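Local coordinates for protein dihydropteroate synthase (Anaplasma phagocytophilum, PDB 6UCZ) that probably catalyses the joining of a pterin diphosphate to p-aminobenzoate in folate synthesis, and here holds a pterin monophosphate related to its substrate in the pocket, at residues A[68-73]-A[107-112]; A[173-178]-A[217-222]. All blocks are in the same frame, centred on the assembly; numbering follows the deposited sequence. Where two conformers were deposited one is given.

Contact 1: residues A[68-73]-A[107-112]; sequences DVIDVG and AHVEVS
The D71 carboxylate meets S112 at one oxygen: OG of S112 donates to OD1 of D71 at 2.9 Å, arriving on the anti side and 26° out of the carboxylate plane. The other oxygen, OD2, pairs with R274 and accepts from N133, so both oxygens are held and the group's rotation is limited. CG of D71 stands anti to the backbone N (chi1 -175°), and OG of S112 is likewise anti (chi1 178°), which brings the two polar ends together on one face of the sheet. The second carboxylate, of E110, passes V69: CG2 of V69 lies 3.9 Å from OE1 of E110. OE1 is hydrogen-bonded to Y131, and OE2 forms a salt bridge with K153. Beneath these groups two parallel strands run in register, tied by a ladder of four backbone bonds: E110 N to D68 O, I70 N to E110 O, S112 N to I70 O (2.8 Å) and V72 N to S112 O. These are neighbouring strands of the (beta/alpha)8 barrel, joined by a beta-alpha-beta crossover that includes helices 86-93 and 97-106. V69, D71, E110 and S112 face the barrel interior. On the outward face, CG2 of V72 packs 4.0 Å from CG1 of V111, and helix 97-106 covers both valines. N133 and R274 line the pterin pocket, which makes D71 a second-shell partner of two pocket side chains.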
ATOM      1  N   ASP A  68       7.675  -0.468  10.566  1.00 34.00           N
ATOM      2  CA  ASP A  68       8.559   0.557  10.026  1.00 33.66           C
ATOM      3  C   ASP A  68       7.795   1.785   9.555  1.00 29.63           C
ATOM      4  O   ASP A  68       8.323   2.905   9.625  1.00 26.76           O
ATOM      5  CB  ASP A  68       9.371  -0.033   8.874  1.00 33.64           C
ATOM      6  CG  ASP A  68      10.230  -1.204   9.324  1.00 37.83           C
ATOM      7  OD1 ASP A  68      11.093  -0.998  10.205  1.00 33.82           O
ATOM      8  OD2 ASP A  68       9.999  -2.343   8.854  1.00 28.31           O
ATOM      9  N   VAL A  69       6.574   1.584   9.063  1.00 30.80           N
ATOM     10  CA  VAL A  69       5.691   2.643   8.573  1.00 31.34           C
ATOM     11  C   VAL A  69       4.280   2.338   9.060  1.00 27.71           C
ATOM     12  O   VAL A  69       3.878   1.171   9.113  1.00 25.60           O
ATOM     13  CB  VAL A  69       5.694   2.741   7.026  1.00 25.74           C
ATOM     14  CG1 VAL A  69       4.922   3.983   6.549  1.00 29.98           C
ATOM     15  CG2 VAL A  69       7.128   2.754   6.469  1.00 25.88           C
ATOM     16  N   ILE A  70       3.528   3.380   9.427  1.00 26.25           N
ATOM     17  CA  ILE A  70       2.100   3.259   9.713  0.58 23.80           C
ATOM     18  C   ILE A  70       1.343   3.877   8.543  1.00 29.50           C
ATOM     19  O   ILE A  70       1.481   5.079   8.274  1.00 29.50           O
ATOM     20  CB  ILE A  70       1.707   3.948  11.029  0.58 31.26           C
ATOM     21  CG1 ILE A  70       2.620   3.522  12.179  0.58 32.44           C
ATOM     22  CG2 ILE A  70       0.244   3.656  11.350  0.58 30.41           C
ATOM     23  CD1 ILE A  70       2.481   2.070  12.565  0.58 31.13           C
ATOM     24  N   ASP A  71       0.538   3.066   7.864  1.00 27.78           N
ATOM     25  CA  ASP A  71      -0.254   3.507   6.719  1.00 29.81           C
ATOM     26  C   ASP A  71      -1.665   3.837   7.196  1.00 30.14           C
ATOM     27  O   ASP A  71      -2.437   2.936   7.536  1.00 31.83           O
ATOM     28  CB  ASP A  71      -0.271   2.429   5.636  1.00 25.02           C
ATOM     29  CG  ASP A  71      -0.987   2.868   4.372  1.00 33.59           C
ATOM     30  OD1 ASP A  71      -0.659   3.956   3.856  1.00 34.45           O
ATOM     31  OD2 ASP A  71      -1.855   2.108   3.871  1.00 39.55           O
ATOM     32  N   VAL A  72      -2.004   5.126   7.206  1.00 32.32           N
ATOM     33  CA  VAL A  72      -3.271   5.604   7.746  1.00 32.69           C
ATOM     34  C   VAL A  72      -4.241   5.846   6.594  1.00 30.87           C
ATOM     35  O   VAL A  72      -3.960   6.633   5.680  1.00 29.40           O
ATOM     36  CB  VAL A  72      -3.084   6.885   8.569  1.00 32.38           C
ATOM     37  CG1 VAL A  72      -4.389   7.238   9.289  1.00 29.59           C
ATOM     38  CG2 VAL A  72      -1.901   6.749   9.546  1.00 32.38           C
ATOM     39  N   GLY A  73      -5.406   5.214   6.664  1.00 31.94           N
ATOM     40  CA  GLY A  73      -6.398   5.364   5.620  1.00 28.77           C
ATOM     41  C   GLY A  73      -7.800   5.542   6.158  1.00 37.16           C
ATOM     42  O   GLY A  73      -8.161   4.962   7.187  1.00 41.32           O
ATOM     43  N   ALA A 107       9.191   7.431  17.772  1.00 44.21           N
ATOM     44  CA  ALA A 107       9.712   6.073  17.755  1.00 48.29           C
ATOM     45  C   ALA A 107      10.512   5.764  16.496  1.00 45.71           C
ATOM     46  O   ALA A 107      10.854   4.596  16.265  1.00 40.73           O
ATOM     47  CB  ALA A 107       8.565   5.070  17.887  1.00 46.18           C
ATOM     48  N   HIS A 108      10.806   6.781  15.678  1.00 41.90           N
ATOM     49  CA  HIS A 108      11.540   6.614  14.422  1.00 39.09           C
ATOM     50  C   HIS A 108      10.791   5.670  13.482  1.00 39.69           C
ATOM     51  O   HIS A 108      11.382   4.828  12.803  1.00 39.64           O
ATOM     52  CB  HIS A 108      12.975   6.143  14.675  1.00 52.17           C
ATOM     53  CG  HIS A 108      13.760   7.075  15.548  1.00 67.50           C
ATOM     54  ND1 HIS A 108      14.532   6.638  16.603  1.00 74.94           N
ATOM     55  CD2 HIS A 108      13.884   8.424  15.528  1.00 72.09           C
ATOM     56  CE1 HIS A 108      15.100   7.676  17.192  1.00 77.15           C
ATOM     57  NE2 HIS A 108      14.723   8.771  16.559  1.00 76.41           N
ATOM     58  N   VAL A 109       9.472   5.797  13.480  1.00 33.82           N
ATOM     59  CA  VAL A 109       8.590   5.086  12.568  1.00 31.00           C
ATOM     60  C   VAL A 109       7.983   6.108  11.612  1.00 33.29           C
ATOM     61  O   VAL A 109       7.637   7.228  12.020  1.00 33.54           O
ATOM     62  CB  VAL A 109       7.513   4.313  13.354  1.00 34.69           C
ATOM     63  CG1 VAL A 109       6.490   3.693  12.417  1.00 28.06           C
ATOM     64  CG2 VAL A 109       8.171   3.235  14.249  1.00 34.81           C
ATOM     65  N   GLU A 110       7.894   5.751  10.337  1.00 34.53           N
ATOM     66  CA  GLU A 110       7.340   6.683   9.364  1.00 34.88           C
ATOM     67  C   GLU A 110       5.822   6.562   9.288  1.00 31.73           C
ATOM     68  O   GLU A 110       5.223   5.606   9.775  1.00 31.04           O
ATOM     69  CB  GLU A 110       7.966   6.462   7.990  1.00 33.12           C
ATOM     70  CG  GLU A 110       9.465   6.711   7.978  1.00 40.14           C
ATOM     71  CD  GLU A 110      10.099   6.367   6.651  1.00 43.65           C
ATOM     72  OE1 GLU A 110      10.149   5.161   6.306  1.00 38.83           O
ATOM     73  OE2 GLU A 110      10.520   7.309   5.944  1.00 44.16           O
ATOM     74  N   VAL A 111       5.198   7.549   8.640  1.00 34.60           N
ATOM     75  CA  VAL A 111       3.750   7.584   8.467  1.00 30.20           C
ATOM     76  C   VAL A 111       3.442   7.755   6.985  1.00 33.93           C
ATOM     77  O   VAL A 111       4.064   8.577   6.301  1.00 33.31           O
ATOM     78  CB  VAL A 111       3.101   8.717   9.296  1.00 30.93           C
ATOM     79  CG1 VAL A 111       1.570   8.717   9.125  1.00 27.40           C
ATOM     80  CG2 VAL A 111       3.499   8.602  10.770  1.00 27.96           C
ATOM     81  N   SER A 112       2.470   6.983   6.503  1.00 31.78           N
ATOM     82  CA  SER A 112       2.004   7.002   5.121  1.00 26.61           C
ATOM     83  C   SER A 112       0.535   7.411   5.105  1.00 26.58           C
ATOM     84  O   SER A 112      -0.230   7.015   5.991  1.00 31.37           O
ATOM     85  CB  SER A 112       2.176   5.605   4.475  1.00 29.88           C
ATOM     86  OG  SER A 112       1.679   5.590   3.153  1.00 45.32           O
TER
HETATM   87  O   HOH W   1      10.458   3.369   8.398  1.00 36.11           O

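Contact 2: residues A[173-178]-A[217-222]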
ATOM      1  N   GLN A 173      -4.593 -13.918 -20.708  1.00 47.52           N
ATOM      2  CA  GLN A 173      -3.321 -14.536 -20.334  1.00 43.83           C
ATOM      3  C   GLN A 173      -2.687 -13.809 -19.157  1.00 39.78           C
ATOM      4  O   GLN A 173      -2.619 -12.572 -19.156  1.00 35.06           O
ATOM      5  CB  GLN A 173      -2.357 -14.533 -21.518  1.00 52.21           C
ATOM      6  CG  GLN A 173      -2.863 -15.342 -22.683  1.00 67.13           C
ATOM      7  CD  GLN A 173      -3.130 -16.772 -22.277  1.00 74.86           C
ATOM      8  OE1 GLN A 173      -2.339 -17.379 -21.553  1.00 72.30           O
ATOM      9  NE2 GLN A 173      -4.262 -17.310 -22.711  1.00 81.41           N
ATOM     10  N   PRO A 174      -2.216 -14.534 -18.141  1.00 37.84           N
ATOM     11  CA  PRO A 174      -1.615 -13.860 -16.982  1.00 33.32           C
ATOM     12  C   PRO A 174      -0.382 -13.039 -17.321  1.00 32.97           C
ATOM     13  O   PRO A 174      -0.178 -11.979 -16.726  1.00 34.02           O
ATOM     14  CB  PRO A 174      -1.297 -15.025 -16.033  1.00 37.92           C
ATOM     15  CG  PRO A 174      -1.190 -16.221 -16.925  1.00 38.66           C
ATOM     16  CD  PRO A 174      -2.200 -16.001 -18.004  1.00 39.30           C
ATOM     17  N   GLU A 175       0.477 -13.516 -18.224  1.00 38.32           N
ATOM     18  CA  GLU A 175       1.649 -12.731 -18.603  1.00 43.93           C
ATOM     19  C   GLU A 175       1.241 -11.377 -19.189  1.00 48.72           C
ATOM     20  O   GLU A 175       1.874 -10.351 -18.907  1.00 43.39           O
ATOM     21  CB  GLU A 175       2.506 -13.508 -19.602  1.00 47.75           C
ATOM     22  CG  GLU A 175       3.799 -12.799 -19.992  1.00 56.98           C
ATOM     23  CD  GLU A 175       4.571 -13.534 -21.073  1.00 70.10           C
ATOM     24  OE1 GLU A 175       4.005 -14.463 -21.687  1.00 72.85           O
ATOM     25  OE2 GLU A 175       5.745 -13.182 -21.312  1.00 74.52           O
ATOM     26  N   GLN A 176       0.190 -11.353 -20.014  1.00 37.59           N
ATOM     27  CA  GLN A 176      -0.246 -10.087 -20.589  1.00 37.93           C
ATOM     28  C   GLN A 176      -0.758  -9.136 -19.512  1.00 38.17           C
ATOM     29  O   GLN A 176      -0.545  -7.921 -19.616  1.00 37.97           O
ATOM     30  CB  GLN A 176      -1.322 -10.329 -21.655  1.00 39.67           C
ATOM     31  CG  GLN A 176      -1.873  -9.042 -22.279  1.00 47.18           C
ATOM     32  CD  GLN A 176      -3.163  -9.271 -23.048  1.00 69.31           C
ATOM     33  OE1 GLN A 176      -3.463 -10.394 -23.459  1.00 80.17           O
ATOM     34  NE2 GLN A 176      -3.938  -8.206 -23.240  1.00 71.03           N
ATOM     35  N   LEU A 177      -1.400  -9.660 -18.461  1.00 34.38           N
ATOM     36  CA  LEU A 177      -1.795  -8.804 -17.343  1.00 38.76           C
ATOM     37  C   LEU A 177      -0.587  -8.131 -16.696  1.00 37.30           C
ATOM     38  O   LEU A 177      -0.627  -6.933 -16.378  1.00 30.25           O
ATOM     39  CB  LEU A 177      -2.572  -9.604 -16.297  1.00 37.10           C
ATOM     40  CG  LEU A 177      -2.790  -8.851 -14.974  1.00 31.75           C
ATOM     41  CD1 LEU A 177      -3.719  -7.638 -15.144  1.00 33.23           C
ATOM     42  CD2 LEU A 177      -3.361  -9.775 -13.922  1.00 29.34           C
ATOM     43  N   LEU A 178       0.490  -8.887 -16.474  1.00 35.94           N
ATOM     44  CA  LEU A 178       1.674  -8.307 -15.848  1.00 34.35           C
ATOM     45  C   LEU A 178       2.292  -7.240 -16.741  1.00 34.87           C
ATOM     46  O   LEU A 178       2.736  -6.194 -16.254  1.00 30.21           O
ATOM     47  CB  LEU A 178       2.693  -9.401 -15.539  1.00 35.62           C
ATOM     48  CG  LEU A 178       3.938  -9.005 -14.732  1.00 40.10           C
ATOM     49  CD1 LEU A 178       3.578  -8.120 -13.560  1.00 36.88           C
ATOM     50  CD2 LEU A 178       4.632 -10.257 -14.236  1.00 44.21           C
ATOM     51  N   SER A 217      -3.822 -12.686  -9.021  1.00 23.05           N
ATOM     52  CA  SER A 217      -3.068 -12.076  -7.927  1.00 27.23           C
ATOM     53  C   SER A 217      -1.927 -12.973  -7.470  1.00 21.52           C
ATOM     54  O   SER A 217      -0.842 -12.479  -7.145  1.00 24.64           O
ATOM     55  CB  SER A 217      -3.985 -11.752  -6.750  1.00 24.96           C
ATOM     56  OG  SER A 217      -4.832 -10.655  -7.067  1.00 26.47           O
ATOM     57  N   TRP A 218      -2.145 -14.294  -7.439  1.00 22.64           N
ATOM     58  CA  TRP A 218      -1.039 -15.198  -7.124  1.00 27.01           C
ATOM     59  C   TRP A 218       0.025 -15.163  -8.211  1.00 31.83           C
ATOM     60  O   TRP A 218       1.226 -15.190  -7.913  1.00 27.96           O
ATOM     61  CB  TRP A 218      -1.554 -16.638  -6.914  1.00 26.69           C
ATOM     62  CG  TRP A 218      -2.175 -16.800  -5.574  1.00 26.85           C
ATOM     63  CD1 TRP A 218      -3.511 -16.809  -5.269  1.00 25.55           C
ATOM     64  CD2 TRP A 218      -1.478 -16.933  -4.339  1.00 28.98           C
ATOM     65  NE1 TRP A 218      -3.681 -16.930  -3.912  1.00 31.26           N
ATOM     66  CE2 TRP A 218      -2.448 -17.008  -3.317  1.00 29.61           C
ATOM     67  CE3 TRP A 218      -0.119 -16.981  -3.991  1.00 25.08           C
ATOM     68  CZ2 TRP A 218      -2.104 -17.143  -1.973  1.00 26.68           C
ATOM     69  CZ3 TRP A 218       0.220 -17.112  -2.652  1.00 26.76           C
ATOM     70  CH2 TRP A 218      -0.765 -17.193  -1.663  1.00 28.59           C
ATOM     71  N   TYR A 219      -0.399 -15.127  -9.480  1.00 26.56           N
ATOM     72  CA  TYR A 219       0.560 -15.054 -10.582  1.00 29.25           C
ATOM     73  C   TYR A 219       1.468 -13.838 -10.443  1.00 27.71           C
ATOM     74  O   TYR A 219       2.683 -13.932 -10.656  1.00 33.92           O
ATOM     75  CB  TYR A 219      -0.181 -15.026 -11.925  1.00 30.79           C
ATOM     76  CG  TYR A 219       0.734 -14.972 -13.133  1.00 30.95           C
ATOM     77  CD1 TYR A 219       1.196 -13.756 -13.636  1.00 29.33           C
ATOM     78  CD2 TYR A 219       1.151 -16.139 -13.759  1.00 33.71           C
ATOM     79  CE1 TYR A 219       2.044 -13.710 -14.747  1.00 28.68           C
ATOM     80  CE2 TYR A 219       1.990 -16.106 -14.867  1.00 38.05           C
ATOM     81  CZ  TYR A 219       2.434 -14.890 -15.353  1.00 39.08           C
ATOM     82  OH  TYR A 219       3.267 -14.866 -16.451  1.00 46.00           O
ATOM     83  N   ILE A 220       0.892 -12.686 -10.098  1.00 24.61           N
ATOM     84  CA  ILE A 220       1.680 -11.464  -9.947  1.00 22.41           C
ATOM     85  C   ILE A 220       2.662 -11.603  -8.786  1.00 27.36           C
ATOM     86  O   ILE A 220       3.851 -11.283  -8.907  1.00 27.83           O
ATOM     87  CB  ILE A 220       0.752 -10.256  -9.732  1.00 25.96           C
ATOM     88  CG1 ILE A 220      -0.158 -10.023 -10.952  1.00 30.48           C
ATOM     89  CG2 ILE A 220       1.578  -9.013  -9.376  1.00 25.26           C
ATOM     90  CD1 ILE A 220       0.596  -9.826 -12.235  1.00 32.75           C
ATOM     91  N   ALA A 221       2.166 -12.046  -7.630  1.00 30.87           N
ATOM     92  CA  ALA A 221       3.041 -12.263  -6.479  1.00 26.49           C
ATOM     93  C   ALA A 221       4.192 -13.198  -6.842  1.00 27.38           C
ATOM     94  O   ALA A 221       5.361 -12.899  -6.567  1.00 33.36           O
ATOM     95  CB  ALA A 221       2.231 -12.826  -5.306  1.00 21.65           C
ATOM     96  N   LYS A 222       3.882 -14.323  -7.505  1.00 26.79           N
ATOM     97  CA  LYS A 222       4.933 -15.274  -7.859  1.00 31.27           C
ATOM     98  C   LYS A 222       5.975 -14.634  -8.759  1.00 36.80           C
ATOM     99  O   LYS A 222       7.164 -14.965  -8.673  1.00 31.16           O
ATOM    100  CB  LYS A 222       4.329 -16.507  -8.543  1.00 31.65           C
ATOM    101  CG  LYS A 222       5.299 -17.266  -9.438  1.00 38.43           C
ATOM    102  CD  LYS A 222       4.681 -18.516 -10.052  1.00 49.79           C
ATOM    103  CE  LYS A 222       3.526 -18.186 -10.991  1.00 60.23           C
ATOM    104  NZ  LYS A 222       3.034 -19.396 -11.728  1.00 60.76           N
TER
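The first turn of helix 174-194 and the end of helix 214-222 cross at -65°, with their axes 9.9 Å apart. The gap is filled chiefly by the Y219 ring. CB of P174 sits over one face of that ring, 3.4 Å from its centroid and only 7° off the normal, a CH-pi contact; CG of the proline leans over the CD2-CE2 side, 3.8 Å from CE2 of Y219. With CG anti to the backbone N (chi1 -179°), the tyrosine projects straight across to the other helix, and its hydroxyl comes to rest beside E175, where OH of Y219 is 3.4 Å from CA of E175. CE1 of Y219 touches the carbonyl O of P174, the same oxygen that accepts the N-H of L178 within the helix. Q173 occupies the N-cap position just ahead. In the (beta/alpha)8 barrel these helices follow the adjacent strands 153-157 and 202-205, so the contact joins two neighbouring helices of the single outer layer. Deeper in, I220 meets the leucines: its CD1 lies 3.7 Å from CD1 of L178 and 4.3 Å from CD2 of L177, while CD2 of L178 lies obliquely to the tyrosine ring. L177 is also covered by F160 and Y170 from loops.

Contact 1 belongs to the barrel wall and contact 2 to its helical shell; they share no element, lie on opposite sides of the chain's centre, and their centres are 29 Å apart. The strand pair 68-73 and 107-112 is mostly buried and relies on a regular backbone ladder, with carboxylates and a hydroxyl on its inward face, of which D71 is bonded to pocket residues. The helix pair 173-178 and 217-222 is only partly buried and is joined by apolar and CH-pi packing, from the more exposed P174 and E175 to the buried leucines and I220. The side chain of I220 is still about 10 Å from the bound pterin monophosphate.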